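Local structure of transcriptional regulator (GntR family) (Enterococcus faecalis, 3DDV) at residues 38-43 with 102-107; 116-121 with 127-132. The protein is a predicted GntR-family transcriptional regulator whose UTRA domain probably binds a small-molecule effector that controls gene expression. All coordinates share one frame; numbering follows the deposited sequence.

Contact 1. Residues 38-43 with 102-107; sequences ERIRFA and EYLEIK
Tyr103, in the last turn of helix 98-104, meets Ile40 of strand 34-43, and the two side chains cross at about a right angle. With CG1 anti to the carbonyl carbon (chi1 -48°) and CD1 trans beyond it, Ile40 places that methyl 3.7 Å from Tyr103 CB, where it approaches the ring obliquely. The same methyl also packs against the Tyr103 carbonyl oxygen. Farther out, Tyr103 OH comes no nearer than 4.4 Å to Glu38 OE1, too far for a bond; that carboxylate oxygen has a weak hydrogen bond with Ser12 OG instead. Leu104 follows with a looser apolar touch, its CD2 4.4 Å from Ile40 CG2, so the two branches of one isoleucine serve two successive helix residues. At Glu105 the chain leaves the helix through a Schellman motif, with phi at 60°, and Arg138 NH1 hydrogen-bonds the carbonyl of Leu104 just before it. The helix end thus rests on the sheet of the UTRA domain: the Tyr103 ring lies nearly parallel to that of Phe50, Glu105 touches Pro47 on the same strand 46-56, Leu104 reaches Ile112 of strand 111-121, and Ile40 also packs on Val11 of strand 8-16.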
ATOM      1  N   GLU B  38      22.930 -18.284 -21.479  1.00 51.66           N
ATOM      2  CA  GLU B  38      22.666 -16.858 -21.611  1.00 52.46           C
ATOM      3  C   GLU B  38      22.181 -16.639 -23.005  1.00 53.53           C
ATOM      4  O   GLU B  38      22.733 -17.229 -23.934  1.00 53.65           O
ATOM      5  CB  GLU B  38      23.940 -16.072 -21.459  1.00 52.43           C
ATOM      6  CG  GLU B  38      24.355 -15.945 -20.051  1.00 54.18           C
ATOM      7  CD  GLU B  38      25.701 -15.324 -19.873  1.00 54.07           C
ATOM      8  OE1 GLU B  38      26.338 -14.881 -20.859  1.00 55.92           O
ATOM      9  OE2 GLU B  38      26.116 -15.305 -18.716  1.00 57.93           O
ATOM     10  N   ARG B  39      21.215 -15.754 -23.170  1.00 54.36           N
ATOM     11  CA  ARG B  39      20.489 -15.695 -24.413  1.00 56.22           C
ATOM     12  C   ARG B  39      19.901 -14.295 -24.638  1.00 55.31           C
ATOM     13  O   ARG B  39      19.386 -13.700 -23.714  1.00 54.64           O
ATOM     14  CB  ARG B  39      19.400 -16.749 -24.288  1.00 56.60           C
ATOM     15  CG  ARG B  39      18.537 -16.970 -25.466  1.00 59.42           C
ATOM     16  CD  ARG B  39      17.021 -17.004 -25.073  1.00 61.15           C
ATOM     17  NE  ARG B  39      16.634 -18.204 -24.314  1.00 64.98           N
ATOM     18  CZ  ARG B  39      16.381 -19.404 -24.855  1.00 66.66           C
ATOM     19  NH1 ARG B  39      16.475 -19.612 -26.171  1.00 63.65           N
ATOM     20  NH2 ARG B  39      16.039 -20.410 -24.051  1.00 68.83           N
ATOM     21  N   ILE B  40      20.043 -13.767 -25.853  1.00 55.53           N
ATOM     22  CA  ILE B  40      19.357 -12.530 -26.304  1.00 55.67           C
ATOM     23  C   ILE B  40      18.214 -12.893 -27.273  1.00 55.60           C
ATOM     24  O   ILE B  40      18.392 -13.719 -28.141  1.00 54.08           O
ATOM     25  CB  ILE B  40      20.339 -11.566 -27.018  1.00 55.53           C
ATOM     26  CG1 ILE B  40      21.618 -11.400 -26.191  1.00 54.13           C
ATOM     27  CG2 ILE B  40      19.692 -10.240 -27.231  1.00 55.36           C
ATOM     28  CD1 ILE B  40      22.648 -10.526 -26.800  1.00 53.68           C
ATOM     29  N   ARG B  41      17.046 -12.288 -27.087  1.00 57.05           N
ATOM     30  CA  ARG B  41      15.902 -12.407 -28.024  1.00 58.60           C
ATOM     31  C   ARG B  41      15.614 -11.063 -28.663  1.00 58.53           C
ATOM     32  O   ARG B  41      15.793 -10.005 -28.055  1.00 57.81           O
ATOM     33  CB  ARG B  41      14.629 -12.913 -27.328  1.00 58.57           C
ATOM     34  CG  ARG B  41      14.884 -14.212 -26.535  1.00 61.65           C
ATOM     35  CD  ARG B  41      13.620 -14.856 -25.878  1.00 62.04           C
ATOM     36  NE  ARG B  41      12.974 -15.740 -26.855  1.00 66.00           N
ATOM     37  CZ  ARG B  41      13.098 -17.074 -26.942  1.00 65.44           C
ATOM     38  NH1 ARG B  41      13.798 -17.800 -26.056  1.00 64.96           N
ATOM     39  NH2 ARG B  41      12.479 -17.691 -27.939  1.00 64.12           N
ATOM     40  N   PHE B  42      15.151 -11.147 -29.902  1.00 59.74           N
ATOM     41  CA  PHE B  42      14.960 -10.002 -30.802  1.00 60.45           C
ATOM     42  C   PHE B  42      13.520  -9.982 -31.260  1.00 60.81           C
ATOM     43  O   PHE B  42      12.937 -11.026 -31.419  1.00 61.17           O
ATOM     44  CB  PHE B  42      15.866 -10.169 -32.047  1.00 60.37           C
ATOM     45  CG  PHE B  42      17.339 -10.249 -31.722  1.00 60.19           C
ATOM     46  CD1 PHE B  42      18.112  -9.097 -31.645  1.00 59.24           C
ATOM     47  CD2 PHE B  42      17.934 -11.469 -31.452  1.00 59.82           C
ATOM     48  CE1 PHE B  42      19.456  -9.158 -31.326  1.00 59.71           C
ATOM     49  CE2 PHE B  42      19.280 -11.539 -31.134  1.00 60.33           C
ATOM     50  CZ  PHE B  42      20.043 -10.374 -31.066  1.00 60.00           C
ATOM     51  N   ALA B  43      12.949  -8.797 -31.444  1.00 61.79           N
ATOM     52  CA  ALA B  43      11.730  -8.609 -32.240  1.00 62.22           C
ATOM     53  C   ALA B  43      12.134  -7.649 -33.356  1.00 63.17           C
ATOM     54  O   ALA B  43      12.786  -6.611 -33.108  1.00 63.19           O
ATOM     55  CB  ALA B  43      10.561  -8.034 -31.413  1.00 61.58           C
ATOM     56  N   GLU B 102      25.599  -3.239 -24.030  1.00 62.42           N
ATOM     57  CA  GLU B 102      26.183  -3.729 -25.288  1.00 63.31           C
ATOM     58  C   GLU B 102      25.264  -4.747 -25.882  1.00 62.80           C
ATOM     59  O   GLU B 102      24.920  -4.643 -27.035  1.00 62.23           O
ATOM     60  CB  GLU B 102      27.519  -4.429 -25.135  1.00 63.78           C
ATOM     61  CG  GLU B 102      28.677  -3.656 -24.459  1.00 66.53           C
ATOM     62  CD  GLU B 102      29.966  -4.524 -24.402  1.00 66.96           C
ATOM     63  OE1 GLU B 102      30.232  -5.205 -25.451  1.00 71.08           O
ATOM     64  OE2 GLU B 102      30.675  -4.533 -23.337  1.00 68.24           O
ATOM     65  N   TYR B 103      24.866  -5.735 -25.080  1.00 62.90           N
ATOM     66  CA  TYR B 103      23.983  -6.819 -25.565  1.00 62.73           C
ATOM     67  C   TYR B 103      22.615  -6.355 -26.058  1.00 62.42           C
ATOM     68  O   TYR B 103      22.069  -6.891 -27.013  1.00 62.16           O
ATOM     69  CB  TYR B 103      23.696  -7.827 -24.462  1.00 62.49           C
ATOM     70  CG  TYR B 103      24.834  -8.699 -24.021  1.00 62.53           C
ATOM     71  CD1 TYR B 103      25.725  -9.260 -24.943  1.00 63.11           C
ATOM     72  CD2 TYR B 103      24.975  -9.038 -22.674  1.00 61.89           C
ATOM     73  CE1 TYR B 103      26.765 -10.086 -24.527  1.00 61.14           C
ATOM     74  CE2 TYR B 103      25.999  -9.850 -22.257  1.00 62.30           C
ATOM     75  CZ  TYR B 103      26.878 -10.369 -23.196  1.00 62.08           C
ATOM     76  OH  TYR B 103      27.861 -11.179 -22.766  1.00 63.69           O
ATOM     77  N   LEU B 104      22.018  -5.410 -25.360  1.00 62.63           N
ATOM     78  CA  LEU B 104      20.679  -4.989 -25.733  1.00 62.76           C
ATOM     79  C   LEU B 104      20.709  -3.780 -26.661  1.00 62.85           C
ATOM     80  O   LEU B 104      19.688  -3.329 -27.123  1.00 62.42           O
ATOM     81  CB  LEU B 104      19.852  -4.745 -24.479  1.00 62.29           C
ATOM     82  CG  LEU B 104      19.439  -6.015 -23.733  1.00 60.70           C
ATOM     83  CD1 LEU B 104      18.700  -5.659 -22.487  1.00 59.52           C
ATOM     84  CD2 LEU B 104      18.537  -6.855 -24.585  1.00 61.29           C
ATOM     85  N   GLU B 105      21.899  -3.285 -26.977  1.00 63.87           N
ATOM     86  CA  GLU B 105      22.027  -2.176 -27.918  1.00 64.37           C
ATOM     87  C   GLU B 105      21.267  -0.996 -27.370  1.00 64.54           C
ATOM     88  O   GLU B 105      20.352  -0.506 -28.019  1.00 63.71           O
ATOM     89  CB  GLU B 105      21.470  -2.546 -29.294  1.00 64.45           C
ATOM     90  CG  GLU B 105      21.856  -3.925 -29.704  1.00 64.99           C
ATOM     91  CD  GLU B 105      21.868  -4.132 -31.180  1.00 65.13           C
ATOM     92  OE1 GLU B 105      20.857  -3.920 -31.880  1.00 68.92           O
ATOM     93  OE2 GLU B 105      22.918  -4.547 -31.648  1.00 67.31           O
ATOM     94  N   ILE B 106      21.644  -0.594 -26.153  1.00 64.94           N
ATOM     95  CA  ILE B 106      21.115   0.587 -25.486  1.00 65.25           C
ATOM     96  C   ILE B 106      22.298   1.126 -24.711  1.00 65.80           C
ATOM     97  O   ILE B 106      23.405   0.595 -24.884  1.00 65.53           O
ATOM     98  CB  ILE B 106      19.911   0.241 -24.571  1.00 65.36           C
ATOM     99  CG1 ILE B 106      20.344  -0.704 -23.434  1.00 65.59           C
ATOM    100  CG2 ILE B 106      18.770  -0.363 -25.411  1.00 63.53           C
ATOM    101  CD1 ILE B 106      19.193  -1.291 -22.667  1.00 64.73           C
ATOM    102  N   LYS B 107      22.076   2.139 -23.858  1.00 66.52           N
ATOM    103  CA  LYS B 107      23.173   2.836 -23.128  1.00 66.94           C
ATOM    104  C   LYS B 107      23.281   2.432 -21.656  1.00 66.62           C
ATOM    105  O   LYS B 107      22.242   2.219 -21.041  1.00 66.80           O
ATOM    106  CB  LYS B 107      22.936   4.358 -23.188  1.00 67.40           C
ATOM    107  CG  LYS B 107      22.570   4.905 -24.609  1.00 69.02           C
ATOM    108  CD  LYS B 107      23.162   6.352 -24.909  1.00 69.15           C
ATOM    109  CE  LYS B 107      23.285   6.673 -26.450  1.00 69.46           C
ATOM    110  NZ  LYS B 107      22.022   7.194 -27.073  1.00 70.41           N
TER

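Contact 2. Residues 116-121 with 127-132; sequences RQVSYF and FEYVRT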
ATOM      1  N   ARG B 116      13.158 -12.104 -12.203  1.00 49.80           N
ATOM      2  CA  ARG B 116      13.796 -13.303 -11.779  1.00 49.49           C
ATOM      3  C   ARG B 116      12.712 -14.293 -11.443  1.00 48.86           C
ATOM      4  O   ARG B 116      11.785 -13.983 -10.707  1.00 48.25           O
ATOM      5  CB  ARG B 116      14.582 -13.047 -10.504  1.00 49.87           C
ATOM      6  CG  ARG B 116      15.768 -12.084 -10.619  1.00 51.66           C
ATOM      7  CD  ARG B 116      16.681 -12.424  -9.544  1.00 56.96           C
ATOM      8  NE  ARG B 116      17.427 -11.326  -8.958  1.00 59.39           N
ATOM      9  CZ  ARG B 116      18.623 -10.942  -9.370  1.00 62.41           C
ATOM     10  NH1 ARG B 116      19.221 -11.506 -10.462  1.00 66.08           N
ATOM     11  NH2 ARG B 116      19.210  -9.961  -8.709  1.00 60.95           N
ATOM     12  N   GLN B 117      12.903 -15.521 -11.880  1.00 48.71           N
ATOM     13  CA  GLN B 117      11.892 -16.535 -11.733  1.00 48.56           C
ATOM     14  C   GLN B 117      12.471 -17.896 -11.361  1.00 48.14           C
ATOM     15  O   GLN B 117      13.488 -18.269 -11.899  1.00 48.86           O
ATOM     16  CB  GLN B 117      11.216 -16.630 -13.056  1.00 48.45           C
ATOM     17  CG  GLN B 117      10.700 -17.969 -13.420  1.00 50.00           C
ATOM     18  CD  GLN B 117       9.816 -17.869 -14.673  1.00 49.66           C
ATOM     19  OE1 GLN B 117       9.065 -16.897 -14.886  1.00 49.02           O
ATOM     20  NE2 GLN B 117       9.958 -18.849 -15.525  1.00 52.07           N
ATOM     21  N   VAL B 118      11.823 -18.600 -10.429  1.00 47.34           N
ATOM     22  CA  VAL B 118      12.039 -20.028 -10.192  1.00 46.98           C
ATOM     23  C   VAL B 118      10.792 -20.826 -10.573  1.00 47.59           C
ATOM     24  O   VAL B 118       9.694 -20.425 -10.237  1.00 48.49           O
ATOM     25  CB  VAL B 118      12.347 -20.340  -8.741  1.00 45.57           C
ATOM     26  CG1 VAL B 118      12.607 -21.825  -8.596  1.00 43.48           C
ATOM     27  CG2 VAL B 118      13.516 -19.551  -8.290  1.00 41.77           C
ATOM     28  N   SER B 119      10.969 -21.955 -11.242  1.00 48.06           N
ATOM     29  CA  SER B 119       9.862 -22.783 -11.663  1.00 48.99           C
ATOM     30  C   SER B 119      10.061 -24.160 -11.100  1.00 50.78           C
ATOM     31  O   SER B 119      11.200 -24.638 -10.958  1.00 51.04           O
ATOM     32  CB  SER B 119       9.800 -22.906 -13.183  1.00 49.20           C
ATOM     33  OG  SER B 119       9.703 -21.640 -13.790  1.00 49.66           O
ATOM     34  N   TYR B 120       8.947 -24.818 -10.808  1.00 52.36           N
ATOM     35  CA  TYR B 120       8.983 -26.073 -10.081  1.00 53.81           C
ATOM     36  C   TYR B 120       8.192 -27.174 -10.769  1.00 54.45           C
ATOM     37  O   TYR B 120       7.232 -26.912 -11.489  1.00 54.84           O
ATOM     38  CB  TYR B 120       8.390 -25.858  -8.687  1.00 53.34           C
ATOM     39  CG  TYR B 120       9.056 -24.793  -7.890  1.00 52.23           C
ATOM     40  CD1 TYR B 120      10.014 -25.113  -6.945  1.00 52.04           C
ATOM     41  CD2 TYR B 120       8.731 -23.470  -8.075  1.00 51.06           C
ATOM     42  CE1 TYR B 120      10.636 -24.130  -6.189  1.00 51.37           C
ATOM     43  CE2 TYR B 120       9.354 -22.479  -7.344  1.00 52.14           C
ATOM     44  CZ  TYR B 120      10.297 -22.817  -6.403  1.00 51.73           C
ATOM     45  OH  TYR B 120      10.911 -21.833  -5.682  1.00 53.17           O
ATOM     46  N   PHE B 121       8.552 -28.421 -10.503  1.00 55.53           N
ATOM     47  CA  PHE B 121       7.665 -29.502 -10.891  1.00 56.46           C
ATOM     48  C   PHE B 121       6.450 -29.568  -9.945  1.00 57.56           C
ATOM     49  O   PHE B 121       6.510 -29.128  -8.773  1.00 58.10           O
ATOM     50  CB  PHE B 121       8.412 -30.844 -10.934  1.00 56.48           C
ATOM     51  CG  PHE B 121       9.357 -30.961 -12.096  1.00 55.95           C
ATOM     52  CD1 PHE B 121       9.011 -30.459 -13.359  1.00 57.46           C
ATOM     53  CD2 PHE B 121      10.586 -31.564 -11.945  1.00 55.91           C
ATOM     54  CE1 PHE B 121       9.882 -30.581 -14.458  1.00 56.87           C
ATOM     55  CE2 PHE B 121      11.462 -31.684 -13.025  1.00 56.28           C
ATOM     56  CZ  PHE B 121      11.109 -31.200 -14.283  1.00 56.73           C
ATOM     57  N   PHE B 127      13.314 -26.572 -11.221  1.00 50.79           N
ATOM     58  CA  PHE B 127      13.999 -26.965 -12.411  1.00 49.66           C
ATOM     59  C   PHE B 127      14.549 -25.806 -13.222  1.00 49.26           C
ATOM     60  O   PHE B 127      15.124 -26.017 -14.272  1.00 50.61           O
ATOM     61  CB  PHE B 127      13.100 -27.882 -13.241  1.00 49.45           C
ATOM     62  CG  PHE B 127      11.968 -27.190 -13.901  1.00 49.09           C
ATOM     63  CD1 PHE B 127      12.137 -26.603 -15.145  1.00 49.51           C
ATOM     64  CD2 PHE B 127      10.715 -27.148 -13.305  1.00 48.80           C
ATOM     65  CE1 PHE B 127      11.077 -25.960 -15.777  1.00 50.25           C
ATOM     66  CE2 PHE B 127       9.659 -26.510 -13.920  1.00 49.82           C
ATOM     67  CZ  PHE B 127       9.826 -25.901 -15.162  1.00 49.75           C
ATOM     68  N   GLU B 128      14.450 -24.594 -12.726  1.00 48.37           N
ATOM     69  CA  GLU B 128      14.771 -23.451 -13.535  1.00 48.59           C
ATOM     70  C   GLU B 128      15.021 -22.263 -12.614  1.00 48.49           C
ATOM     71  O   GLU B 128      14.230 -22.022 -11.692  1.00 48.17           O
ATOM     72  CB  GLU B 128      13.555 -23.164 -14.383  1.00 48.53           C
ATOM     73  CG  GLU B 128      13.868 -22.694 -15.703  1.00 50.32           C
ATOM     74  CD  GLU B 128      12.629 -22.286 -16.555  1.00 50.97           C
ATOM     75  OE1 GLU B 128      11.536 -21.860 -16.012  1.00 48.10           O
ATOM     76  OE2 GLU B 128      12.837 -22.349 -17.807  1.00 55.33           O
ATOM     77  N   TYR B 129      16.097 -21.517 -12.834  1.00 47.88           N
ATOM     78  CA  TYR B 129      16.240 -20.214 -12.185  1.00 47.72           C
ATOM     79  C   TYR B 129      16.580 -19.240 -13.284  1.00 47.18           C
ATOM     80  O   TYR B 129      17.622 -19.312 -13.889  1.00 47.44           O
ATOM     81  CB  TYR B 129      17.354 -20.265 -11.148  1.00 47.75           C
ATOM     82  CG  TYR B 129      17.664 -18.938 -10.524  1.00 47.52           C
ATOM     83  CD1 TYR B 129      16.668 -18.029 -10.270  1.00 46.95           C
ATOM     84  CD2 TYR B 129      18.951 -18.609 -10.149  1.00 46.25           C
ATOM     85  CE1 TYR B 129      16.938 -16.815  -9.682  1.00 46.77           C
ATOM     86  CE2 TYR B 129      19.225 -17.390  -9.528  1.00 46.54           C
ATOM     87  CZ  TYR B 129      18.203 -16.499  -9.317  1.00 47.90           C
ATOM     88  OH  TYR B 129      18.436 -15.274  -8.745  1.00 49.08           O
ATOM     89  N   VAL B 130      15.679 -18.350 -13.591  1.00 47.14           N
ATOM     90  CA  VAL B 130      15.787 -17.599 -14.838  1.00 46.73           C
ATOM     91  C   VAL B 130      15.770 -16.136 -14.501  1.00 47.65           C
ATOM     92  O   VAL B 130      14.992 -15.686 -13.650  1.00 48.37           O
ATOM     93  CB  VAL B 130      14.650 -17.990 -15.852  1.00 46.73           C
ATOM     94  CG1 VAL B 130      14.843 -17.295 -17.196  1.00 42.42           C
ATOM     95  CG2 VAL B 130      14.610 -19.521 -16.018  1.00 43.30           C
ATOM     96  N   ARG B 131      16.680 -15.393 -15.099  1.00 48.01           N
ATOM     97  CA  ARG B 131      16.866 -14.007 -14.689  1.00 48.71           C
ATOM     98  C   ARG B 131      16.950 -13.241 -15.981  1.00 48.75           C
ATOM     99  O   ARG B 131      17.905 -13.421 -16.774  1.00 48.68           O
ATOM    100  CB  ARG B 131      18.137 -13.861 -13.883  1.00 48.30           C
ATOM    101  CG  ARG B 131      18.150 -14.757 -12.642  1.00 50.13           C
ATOM    102  CD  ARG B 131      19.522 -15.302 -12.343  1.00 49.77           C
ATOM    103  NE  ARG B 131      19.696 -16.607 -12.925  1.00 50.32           N
ATOM    104  CZ  ARG B 131      20.831 -17.301 -12.864  1.00 49.41           C
ATOM    105  NH1 ARG B 131      21.912 -16.821 -12.302  1.00 49.10           N
ATOM    106  NH2 ARG B 131      20.896 -18.482 -13.409  1.00 51.37           N
ATOM    107  N   THR B 132      15.917 -12.448 -16.213  1.00 48.37           N
ATOM    108  CA  THR B 132      15.759 -11.802 -17.459  1.00 48.79           C
ATOM    109  C   THR B 132      15.776 -10.305 -17.297  1.00 49.47           C
ATOM    110  O   THR B 132      15.221  -9.761 -16.361  1.00 49.43           O
ATOM    111  CB  THR B 132      14.485 -12.206 -18.056  1.00 48.55           C
ATOM    112  OG1 THR B 132      14.517 -13.608 -18.262  1.00 47.19           O
ATOM    113  CG2 THR B 132      14.298 -11.493 -19.361  1.00 49.57           C
TER
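Phe127 meets Phe121 at the turn end of the antiparallel hairpin 111-121/126-135. The rings form an offset stack, centroids 4.8 Å apart and planes at 15°, and Phe127 CB adds a CH-pi contact over the Phe121 face. A chi1 of 72° sets the Phe127 ring between its own backbone N and carbonyl carbon, its edge at CE2 facing Tyr120 O and its CZ 3.6 Å from Ser119 CB. Its backbone N is bonded to Ser119 O. At the other end Arg116 runs alongside Tyr129, with Arg116 CD 3.4 Å from Tyr129 OH, and its guanidinium meets Arg131 CG at the edge. Arg131 folds its NE over one face of the Tyr129 ring, and a magnesium ion lies about 3 Å from the Tyr129 side chain. Between these ends Gln117 pairs with Val130 by two backbone bonds, Gln117 N to Val130 O at 2.7 Å and Val130 N to Gln117 O at 2.8 Å. The Gln117 side chain, extended beyond CG, sends NE2 into a weak bond with Glu128 OE1. Ser119 OG donates to that same oxygen at 2.9 Å, nearly along its C-O axis, and Tyr73 OH of helix 72-80 is a further partner. Two hydroxyls and, weakly, an amide meeting one oxygen of a buried side chain are consistent with Glu128 being a carboxylate.

Overall arrangement
Contact 1 and contact 2 lie on one six-stranded antiparallel sheet of the UTRA domain, their centres 20 Å apart and their nearest atoms about 7 Å apart, without touching. Along the chain they come in series: both segments of contact 1 come before the hairpin of 116-121 and 127-132. Across the sheet the order is 8-16, 34-43, 46-56, 126-135, 111-121, 84-95, so only strand 46-56 separates strand 34-43 from the hairpin. Contact 1 docks the end of helix 98-104, and the chain then enters strand 111-121. The local hairpin thus lies in the sheet's interior, the long-range contact holds a connecting helix near strand 34-43, and one UTRA sheet carries both.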